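Histidinol-phosphate aminotransferase (Clostridium acetobutylicum, PDB 3FTB) probably acts as a pyridoxal 5'-phosphate-dependent transaminase that passes amino groups to or from histidinol phosphate in histidine synthesis. Local coordinates at residues Gly151-Asn154 and Gly159-Asn162; Ser94-Glu99 and Lys239-Pro244; Ile48-Lys53 and Ala255-Lys260; Lys273-Arg278 and Lys345-Phe350. One frame throughout, in Å; residues are numbered along the deposited sequence.

Interaction 1 (Gly151-Asn154 and Gly159-Asn162); sequences GNPN and GLIN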
# COMPACT_ATOMS: atom_id res chain seq x y z
N GLY A 151 -20.02 -10.93 -6.62
CA GLY A 151 -19.47 -11.47 -5.39
C GLY A 151 -19.78 -12.95 -5.20
O GLY A 151 -20.86 -13.42 -5.53
N ASN A 152 -18.81 -13.68 -4.66
CA ASN A 152 -18.99 -15.09 -4.37
C ASN A 152 -18.29 -15.45 -3.07
O ASN A 152 -17.10 -15.79 -3.09
CB ASN A 152 -18.36 -15.93 -5.47
CG ASN A 152 -18.69 -17.41 -5.32
OD1 ASN A 152 -19.72 -17.77 -4.75
ND2 ASN A 152 -17.82 -18.28 -5.82
N PRO A 153 -19.02 -15.42 -1.93
CA PRO A 153 -20.44 -15.07 -1.84
C PRO A 153 -20.66 -13.55 -1.81
O PRO A 153 -19.76 -12.80 -1.46
CB PRO A 153 -20.88 -15.69 -0.50
CG PRO A 153 -19.65 -16.15 0.18
CD PRO A 153 -18.46 -15.75 -0.61
N ASN A 154 -21.86 -13.12 -2.17
CA ASN A 154 -22.15 -11.69 -2.22
C ASN A 154 -22.58 -11.02 -0.90
O ASN A 154 -23.49 -11.49 -0.22
CB ASN A 154 -23.19 -11.40 -3.30
CG ASN A 154 -23.25 -9.93 -3.67
OD1 ASN A 154 -22.24 -9.32 -4.03
ND2 ASN A 154 -24.44 -9.36 -3.60
N GLY A 159 -24.95 -14.75 -0.88
CA GLY A 159 -25.26 -15.72 -1.91
C GLY A 159 -24.04 -16.22 -2.67
O GLY A 159 -23.16 -15.44 -3.04
N LEU A 160 -23.99 -17.53 -2.91
CA LEU A 160 -22.94 -18.15 -3.73
C LEU A 160 -23.39 -18.27 -5.18
O LEU A 160 -24.54 -18.58 -5.43
CB LEU A 160 -22.61 -19.54 -3.21
CG LEU A 160 -21.76 -19.68 -1.95
CD1 LEU A 160 -21.91 -21.09 -1.38
CD2 LEU A 160 -20.30 -19.37 -2.26
N ILE A 161 -22.48 -18.03 -6.12
CA ILE A 161 -22.77 -18.23 -7.53
C ILE A 161 -22.95 -19.72 -7.90
O ILE A 161 -22.01 -20.51 -7.81
CB ILE A 161 -21.66 -17.65 -8.42
CG1 ILE A 161 -21.49 -16.14 -8.17
CG2 ILE A 161 -21.94 -17.93 -9.89
CD1 ILE A 161 -20.24 -15.56 -8.83
N ASN A 162 -24.16 -20.09 -8.30
CA ASN A 162 -24.48 -21.42 -8.82
C ASN A 162 -23.57 -21.77 -9.98
O ASN A 162 -23.66 -21.18 -11.06
CB ASN A 162 -25.97 -21.44 -9.25
CG ASN A 162 -26.44 -22.82 -9.73
OD1 ASN A 162 -25.83 -23.44 -10.59
ND2 ASN A 162 -27.57 -23.26 -9.19
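Asn152, Gly159 and Ile161 supply most of the surface that Gly151-Asn154 and Gly159-Asn162 bury against each other. The side chain of Asn152 reaches across with CG anti to its backbone N (chi1 -172°), which brings OD1 to the backbone of the partner segment. There Asn152 OD1 accepts the N-H of Ile161 N at 3.1 Å. The donor stands above the carbonyl plane, 55° out of it, so the bond does not follow a lone pair of the amide. Leu160 CD2 lies tight against the same oxygen, 3.0 Å from Asn152 OD1. ND2 is turned to another part of the fold and bonds to the carbonyl oxygen of Ser195, so the amide is held at both ends.

Gly159 contributes its carbonyl. Its O accepts the backbone N-H of Asn154 at 2.8 Å, and Pro153 CA adds a C-H contact to Gly159 O at 3.0 Å. Pro153 follows a cis peptide bond, and its ring CG lies beside Leu160 CD2 at 4.1 Å. Ile161 provides the apolar part: its CD1 sits 3.9 Å from Asn152 CB, while its CG1 lies near the carbonyl oxygen of Gly151.

The run Asn-Pro-Asn-Asn-Pro-Asn-Gly that starts at Asn152 is the family's signature loop, which in related aminotransferases lends an asparagine to the cofactor site; the contact folds this loop back on itself. It joins the end of strand 147-151 to the start of helix 163-176, which Asn162 caps, while Asn152 and Ile161 both rest on Ile182 of the neighbouring strand 179-183.

Interaction 2 (Ser94-Glu99 and Lys239-Pro244); sequences SISLFE and KAKQNP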
# COMPACT_ATOMS: atom_id res chain seq x y z
N SER A 94 -8.70 -3.69 -11.08
CA SER A 94 -9.28 -4.55 -12.09
C SER A 94 -10.44 -3.84 -12.79
O SER A 94 -10.68 -4.03 -13.98
CB SER A 94 -9.72 -5.89 -11.50
OG SER A 94 -10.59 -5.71 -10.40
N ILE A 95 -11.15 -3.00 -12.06
CA ILE A 95 -12.26 -2.25 -12.64
C ILE A 95 -11.74 -1.05 -13.43
O ILE A 95 -12.38 -0.58 -14.37
CB ILE A 95 -13.28 -1.82 -11.55
CG1 ILE A 95 -14.01 -3.05 -10.99
CG2 ILE A 95 -14.28 -0.80 -12.10
CD1 ILE A 95 -14.84 -2.74 -9.75
N SER A 96 -10.55 -0.57 -13.05
CA SER A 96 -9.92 0.57 -13.72
C SER A 96 -9.58 0.25 -15.17
O SER A 96 -9.29 1.16 -15.96
CB SER A 96 -8.66 1.02 -12.98
OG SER A 96 -7.55 0.17 -13.26
N LEU A 97 -9.62 -1.03 -15.52
CA LEU A 97 -9.17 -1.51 -16.82
C LEU A 97 -10.22 -1.38 -17.92
O LEU A 97 -9.88 -1.39 -19.10
CB LEU A 97 -8.75 -2.97 -16.72
CG LEU A 97 -7.77 -3.34 -15.62
CD1 LEU A 97 -7.22 -4.74 -15.87
CD2 LEU A 97 -6.64 -2.30 -15.55
N PHE A 98 -11.49 -1.27 -17.53
CA PHE A 98 -12.57 -1.31 -18.51
C PHE A 98 -13.35 -0.01 -18.60
O PHE A 98 -13.27 0.82 -17.70
CB PHE A 98 -13.51 -2.48 -18.20
CG PHE A 98 -12.79 -3.73 -17.87
CD1 PHE A 98 -12.18 -4.47 -18.86
CD2 PHE A 98 -12.67 -4.15 -16.55
CE1 PHE A 98 -11.49 -5.63 -18.55
CE2 PHE A 98 -11.99 -5.29 -16.23
CZ PHE A 98 -11.39 -6.04 -17.23
N GLU A 99 -14.08 0.15 -19.69
CA GLU A 99 -14.87 1.36 -19.94
C GLU A 99 -16.38 1.14 -19.72
O GLU A 99 -17.18 2.06 -19.91
CB GLU A 99 -14.56 1.95 -21.33
CG GLU A 99 -14.76 1.00 -22.52
CD GLU A 99 -14.39 1.61 -23.88
OE1 GLU A 99 -14.60 0.95 -24.93
OE2 GLU A 99 -13.88 2.75 -23.89
N LYS A 239 -0.17 -4.79 -12.95
CA LYS A 239 1.15 -4.56 -12.38
C LYS A 239 1.71 -3.27 -12.95
O LYS A 239 2.26 -2.44 -12.23
CB LYS A 239 2.08 -5.73 -12.70
CG LYS A 239 3.06 -6.09 -11.58
CD LYS A 239 3.44 -7.57 -11.69
CE LYS A 239 2.18 -8.46 -11.62
NZ LYS A 239 2.40 -9.84 -12.14
N ALA A 240 1.53 -3.10 -14.25
CA ALA A 240 1.94 -1.88 -14.94
C ALA A 240 1.37 -0.62 -14.29
O ALA A 240 1.93 0.46 -14.40
CB ALA A 240 1.53 -1.94 -16.40
N LYS A 241 0.24 -0.77 -13.60
CA LYS A 241 -0.40 0.36 -12.94
C LYS A 241 0.13 0.59 -11.53
O LYS A 241 0.16 1.72 -11.04
CB LYS A 241 -1.92 0.16 -12.93
CG LYS A 241 -2.55 0.10 -14.31
CD LYS A 241 -4.04 0.34 -14.27
CE LYS A 241 -4.57 0.67 -15.65
NZ LYS A 241 -5.99 1.12 -15.63
N GLN A 242 0.57 -0.48 -10.88
CA GLN A 242 0.94 -0.42 -9.47
C GLN A 242 2.30 0.21 -9.18
O GLN A 242 2.98 0.72 -10.08
CB GLN A 242 0.90 -1.81 -8.84
CG GLN A 242 -0.46 -2.46 -8.89
CD GLN A 242 -0.46 -3.81 -8.22
OE1 GLN A 242 -0.78 -3.92 -7.03
NE2 GLN A 242 -0.08 -4.85 -8.96
N ASN A 243 2.69 0.14 -7.92
CA ASN A 243 4.00 0.59 -7.49
C ASN A 243 4.79 -0.57 -6.87
O ASN A 243 4.27 -1.30 -6.02
CB ASN A 243 3.85 1.73 -6.48
CG ASN A 243 5.07 2.61 -6.42
OD1 ASN A 243 5.72 2.71 -5.38
ND2 ASN A 243 5.39 3.25 -7.53
N PRO A 244 6.04 -0.75 -7.30
CA PRO A 244 6.92 -1.79 -6.77
C PRO A 244 7.01 -1.70 -5.24
O PRO A 244 6.77 -0.64 -4.67
CB PRO A 244 8.27 -1.46 -7.40
CG PRO A 244 7.90 -0.79 -8.69
CD PRO A 244 6.68 0.03 -8.38
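Lys241 reaches over to Ser96 and Leu97 with a side chain extended beyond CG, and all that touches across this contact is carried by the far half of that chain and two residues. The polar part lies at the ammonium group. Lys241 NZ donates to Ser96 OG at 3.0 Å, and the carbonyl Ser96 O lies 3.3 Å from the same Lys241 NZ. The hydroxyl has a stronger partner behind it: it bonds to the carbonyl oxygen of Leu93, one turn back, which fixes its rotation and leaves the oxygen to accept from the lysine. With chi1 at 78°, Ser96 OG sits between the backbone N and the carbonyl carbon, where it can serve both.

Ser96 and Leu97 are the middle residues of a type I turn, Ile95 to Phe98, that leads out of helix 87-95 toward strand 100-105 in the large, sheet-centred domain of this aminotransferase fold; Lys241 belongs to the loop between helices 232-239 and 249-257.

The apolar part is the lysine's methylene chain crossing the leucine. Leu97 CD2 lies 3.6 Å from Lys241 CE and 3.9 Å from Lys241 CD, and the chain also touches Leu93 of helix 87-95. On the backbone side, the carbonyl oxygens of Lys241 and Gln242 both accept from Lys117 of the second subunit, so the loop that sends out the lysine is also held at the dimer interface.

Interaction 3 (Ile48-Lys53 and Ala255-Lys260); sequences IDEGIK and AINCLK
Glu50 on helix 48-53 points its side chain at Asn257 and Ile256 near the end of helix 249-257, a meeting of two helices in the fold type I architecture of pyridoxal-phosphate enzymes. CB heads toward the partner helix, and CG continues anti to the backbone N (chi1 170°), so that the extended chain spans the gap and delivers the carboxylate. At Glu50 CD the first contact is made, with Asn257 ND2 at 3.7 Å. OE1 meets more: Ile256 CG2 lies 4.2 Å from Glu50 OE1, the glutamate crossing the isoleucine at about a right angle. Its strong partner, though, is Arg65 of helix 64-74, which forms a salt bridge to OE1 and also packs on Ile256. OE2 lies equally close to the amide nitrogen, with Asn257 OD1, another acceptor, 3.9 Å from Glu50 OE2.

The two polar groups come from opposite directions, their planes 76° apart, and at this spacing they are packed neighbours more than bonded partners. Asn257 ND2 lies 3.6 Å from both Glu50 OE1 and Glu50 OE2, and its hydrogen bond goes instead to the carbonyl oxygen of Met253, one turn back in its own helix.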
# COMPACT_ATOMS: atom_id res chain seq x y z
N ILE A 48 6.84 -13.93 13.95
CA ILE A 48 6.99 -12.48 14.05
C ILE A 48 8.46 -12.08 13.94
O ILE A 48 8.78 -10.96 13.53
CB ILE A 48 6.40 -11.95 15.36
CG1 ILE A 48 6.40 -10.42 15.35
CG2 ILE A 48 7.19 -12.48 16.55
CD1 ILE A 48 5.52 -9.82 14.29
N ASP A 49 9.36 -12.99 14.31
CA ASP A 49 10.79 -12.75 14.19
C ASP A 49 11.14 -12.52 12.73
O ASP A 49 11.82 -11.57 12.39
CB ASP A 49 11.59 -13.93 14.73
CG ASP A 49 11.38 -14.15 16.22
OD1 ASP A 49 10.62 -13.37 16.84
OD2 ASP A 49 11.99 -15.10 16.77
N GLU A 50 10.68 -13.43 11.88
CA GLU A 50 10.87 -13.32 10.44
C GLU A 50 10.48 -11.93 9.98
O GLU A 50 11.26 -11.24 9.33
CB GLU A 50 10.05 -14.40 9.72
CG GLU A 50 9.97 -14.25 8.22
CD GLU A 50 9.33 -15.46 7.55
OE1 GLU A 50 8.83 -15.32 6.40
OE2 GLU A 50 9.31 -16.54 8.16
N GLY A 51 9.26 -11.52 10.32
CA GLY A 51 8.75 -10.20 9.96
C GLY A 51 9.64 -9.05 10.40
O GLY A 51 9.99 -8.20 9.60
N ILE A 52 10.00 -9.02 11.68
CA ILE A 52 10.88 -7.98 12.21
C ILE A 52 12.24 -7.91 11.52
O ILE A 52 12.75 -6.82 11.24
CB ILE A 52 11.10 -8.13 13.72
CG1 ILE A 52 9.76 -8.19 14.45
CG2 ILE A 52 11.92 -6.96 14.25
CD1 ILE A 52 9.90 -8.29 15.95
N LYS A 53 12.83 -9.07 11.24
CA LYS A 53 14.13 -9.13 10.59
C LYS A 53 14.10 -8.39 9.26
O LYS A 53 14.95 -7.54 8.98
CB LYS A 53 14.55 -10.59 10.34
CG LYS A 53 16.02 -10.75 9.92
CD LYS A 53 16.37 -12.21 9.62
CE LYS A 53 16.57 -12.45 8.13
NZ LYS A 53 17.92 -11.98 7.65
N ALA A 255 1.08 -13.90 4.59
CA ALA A 255 0.77 -14.66 3.38
C ALA A 255 1.66 -15.89 3.21
O ALA A 255 1.28 -16.86 2.55
CB ALA A 255 0.89 -13.78 2.15
N ILE A 256 2.85 -15.86 3.79
CA ILE A 256 3.81 -16.94 3.63
C ILE A 256 3.62 -18.04 4.69
O ILE A 256 3.80 -19.23 4.41
CB ILE A 256 5.27 -16.39 3.55
CG1 ILE A 256 5.52 -15.79 2.15
CG2 ILE A 256 6.28 -17.48 3.90
CD1 ILE A 256 6.86 -15.08 1.94
N ASN A 257 3.20 -17.63 5.88
CA ASN A 257 3.11 -18.53 7.03
C ASN A 257 1.68 -18.91 7.45
O ASN A 257 1.46 -19.94 8.10
CB ASN A 257 3.86 -17.91 8.22
CG ASN A 257 5.34 -17.70 7.91
OD1 ASN A 257 6.10 -18.65 7.82
ND2 ASN A 257 5.74 -16.44 7.75
N CYS A 258 0.71 -18.09 7.07
CA CYS A 258 -0.66 -18.25 7.56
C CYS A 258 -1.56 -19.03 6.62
O CYS A 258 -2.55 -19.60 7.07
CB CYS A 258 -1.27 -16.89 7.92
SG CYS A 258 -0.36 -16.11 9.27
N LEU A 259 -1.23 -19.07 5.34
CA LEU A 259 -2.07 -19.81 4.39
C LEU A 259 -1.85 -21.33 4.47
O LEU A 259 -2.66 -22.11 3.95
CB LEU A 259 -1.84 -19.32 2.95
CG LEU A 259 -2.13 -17.85 2.64
CD1 LEU A 259 -1.98 -17.62 1.15
CD2 LEU A 259 -3.53 -17.49 3.09
N LYS A 260 -0.76 -21.73 5.12
CA LYS A 260 -0.43 -23.15 5.32
C LYS A 260 -1.06 -23.61 6.61
O LYS A 260 -1.15 -24.81 6.85
CB LYS A 260 1.08 -23.35 5.43
CG LYS A 260 1.89 -22.93 4.23
CD LYS A 260 3.29 -22.50 4.67
CE LYS A 260 3.70 -23.23 5.94
NZ LYS A 260 4.97 -22.72 6.52

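Interaction 4 (Lys273-Arg278 and Lys345-Phe350); sequences KKERKR and KKNTKF
Glu275 and Asn347 mark the nearest backbone approach, CA to CA 8.7 Å, of two helices that run almost parallel, 7° apart over these segments. The gap is bridged by polar side chains, with Glu275 OE2 at the centre, accepting from two main donors. Arg278 NH2, one turn along the same helix, comes in on the syn lone pair and forms a salt bridge to Glu275 OE2 at 3.0 Å. Arg278 NE adds weak bonds to both carboxylate oxygens, so the carboxylate meets the guanidinium at its edge. From the other helix Asn347 ND2 uses the anti lone pair of Glu275 OE2, also at 3.0 Å, in a nearly straight bond of 164°. The bend of the Glu275 chain at chi2 lets the carboxylate take both.

Arg278 NH2 continues across to Thr348, donating to its OG1 at 3.1 Å with a more bent angle of 140°, the hydroxyl tilted from the guanidinium plane in which Glu275 OE2 lies. That hydroxyl also bonds to the carbonyl oxygen of Glu344. Asn347 is gripped at its other end too, where OD1 accepts from Lys342 N and bonds to Tyr31 OH.

The contact lies between helices 262-285 and 344-359, beside the five-stranded mixed sheet of the smaller domain: Phe350 packs on strand 321-325, stacks on Tyr31 and meets Phe339 of strand 336-340 edge to face.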
# COMPACT_ATOMS: atom_id res chain seq x y z
N LYS A 273 -19.73 -23.38 10.62
CA LYS A 273 -20.60 -24.48 10.22
C LYS A 273 -21.73 -24.61 11.24
O LYS A 273 -22.91 -24.46 10.90
CB LYS A 273 -19.81 -25.79 10.08
CG LYS A 273 -18.89 -25.81 8.85
CD LYS A 273 -18.30 -27.20 8.64
CE LYS A 273 -17.34 -27.23 7.45
NZ LYS A 273 -18.00 -26.91 6.16
N LYS A 274 -21.36 -24.85 12.49
CA LYS A 274 -22.30 -24.91 13.61
C LYS A 274 -22.97 -23.57 13.88
O LYS A 274 -24.19 -23.43 13.74
CB LYS A 274 -21.58 -25.34 14.89
CG LYS A 274 -21.13 -26.78 14.91
CD LYS A 274 -20.91 -27.24 16.35
CE LYS A 274 -20.03 -28.48 16.41
NZ LYS A 274 -18.59 -28.17 16.14
N GLU A 275 -22.17 -22.60 14.30
CA GLU A 275 -22.70 -21.31 14.74
C GLU A 275 -23.62 -20.67 13.70
O GLU A 275 -24.71 -20.18 14.04
CB GLU A 275 -21.56 -20.37 15.15
CG GLU A 275 -22.03 -19.14 15.92
CD GLU A 275 -22.99 -19.48 17.06
OE1 GLU A 275 -22.92 -20.61 17.57
OE2 GLU A 275 -23.80 -18.61 17.45
N ARG A 276 -23.22 -20.68 12.43
CA ARG A 276 -24.06 -20.07 11.40
C ARG A 276 -25.43 -20.73 11.40
O ARG A 276 -26.44 -20.06 11.29
CB ARG A 276 -23.44 -20.17 10.00
CG ARG A 276 -24.29 -19.52 8.91
CD ARG A 276 -23.63 -19.57 7.53
NE ARG A 276 -23.06 -20.89 7.25
CZ ARG A 276 -21.81 -21.09 6.84
NH1 ARG A 276 -21.00 -20.06 6.63
NH2 ARG A 276 -21.36 -22.33 6.63
N LYS A 277 -25.44 -22.06 11.54
CA LYS A 277 -26.68 -22.83 11.51
C LYS A 277 -27.59 -22.48 12.69
O LYS A 277 -28.80 -22.35 12.52
CB LYS A 277 -26.38 -24.33 11.49
CG LYS A 277 -27.59 -25.20 11.18
CD LYS A 277 -27.20 -26.67 11.11
CE LYS A 277 -28.44 -27.56 11.03
NZ LYS A 277 -29.30 -27.45 12.24
N ARG A 278 -27.00 -22.33 13.87
CA ARG A 278 -27.76 -21.99 15.07
C ARG A 278 -28.24 -20.55 15.02
O ARG A 278 -29.42 -20.27 15.21
CB ARG A 278 -26.90 -22.19 16.32
CG ARG A 278 -27.68 -22.11 17.63
CD ARG A 278 -26.75 -21.99 18.83
NE ARG A 278 -26.10 -20.68 18.88
CZ ARG A 278 -26.38 -19.74 19.78
NH1 ARG A 278 -27.30 -19.97 20.71
NH2 ARG A 278 -25.74 -18.58 19.75
N LYS A 345 -20.89 -16.97 22.08
CA LYS A 345 -21.05 -16.11 23.26
C LYS A 345 -21.51 -14.69 22.90
O LYS A 345 -22.48 -14.18 23.47
CB LYS A 345 -19.75 -16.04 24.05
CG LYS A 345 -19.92 -15.61 25.50
CD LYS A 345 -18.58 -15.35 26.16
CE LYS A 345 -18.65 -15.55 27.67
NZ LYS A 345 -18.67 -17.01 28.03
N LYS A 346 -20.81 -14.05 21.97
CA LYS A 346 -21.22 -12.73 21.49
C LYS A 346 -22.58 -12.76 20.80
O LYS A 346 -23.38 -11.83 20.92
CB LYS A 346 -20.16 -12.15 20.53
CG LYS A 346 -18.83 -11.81 21.20
CD LYS A 346 -18.01 -10.84 20.36
CE LYS A 346 -16.59 -10.71 20.88
NZ LYS A 346 -15.89 -12.02 20.81
N ASN A 347 -22.84 -13.86 20.08
CA ASN A 347 -24.08 -14.05 19.34
C ASN A 347 -25.30 -14.19 20.25
O ASN A 347 -26.37 -13.64 19.98
CB ASN A 347 -23.95 -15.28 18.44
CG ASN A 347 -23.25 -14.97 17.12
OD1 ASN A 347 -22.85 -13.83 16.86
ND2 ASN A 347 -23.11 -15.99 16.28
N THR A 348 -25.15 -14.95 21.33
CA THR A 348 -26.25 -15.12 22.27
C THR A 348 -26.54 -13.78 22.95
O THR A 348 -27.69 -13.43 23.18
CB THR A 348 -25.93 -16.20 23.31
OG1 THR A 348 -25.79 -17.47 22.66
CG2 THR A 348 -27.05 -16.28 24.35
N LYS A 349 -25.49 -13.03 23.25
CA LYS A 349 -25.64 -11.70 23.82
C LYS A 349 -26.40 -10.82 22.84
O LYS A 349 -27.39 -10.18 23.19
CB LYS A 349 -24.27 -11.09 24.11
CG LYS A 349 -24.31 -9.99 25.15
CD LYS A 349 -23.06 -9.14 25.10
CE LYS A 349 -22.98 -8.21 26.31
NZ LYS A 349 -23.05 -8.95 27.61
N PHE A 350 -25.93 -10.79 21.59
CA PHE A 350 -26.59 -10.08 20.50
C PHE A 350 -28.11 -10.35 20.42
O PHE A 350 -28.92 -9.42 20.39
CB PHE A 350 -25.92 -10.45 19.18
CG PHE A 350 -26.58 -9.85 17.98
CD1 PHE A 350 -26.43 -8.49 17.69
CD2 PHE A 350 -27.37 -10.63 17.14
CE1 PHE A 350 -27.05 -7.93 16.59
CE2 PHE A 350 -27.99 -10.07 16.03
CZ PHE A 350 -27.83 -8.71 15.76

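Overall arrangement
Interactions 1 and 3 are buried, interaction 2 lies at the surface and interaction 4 is partly buried. Interaction 1, nearest the middle of the chain, relies on backbone groups and one asparagine amide. The others join helices or adjoining loops through long side chains: a lysine reaching a serine in interaction 2, and a carboxylate facing an amide in both 3 and 4, bonded to it only in 4. No helix or strand is shared, although helices 249-257 (interaction 3) and 262-285 (interaction 4) follow each other in the chain. Interactions 1 and 2 both belong to the seven-stranded domain; interaction 4 lies across the chain's centre from interaction 2, their centres about 40 Å apart.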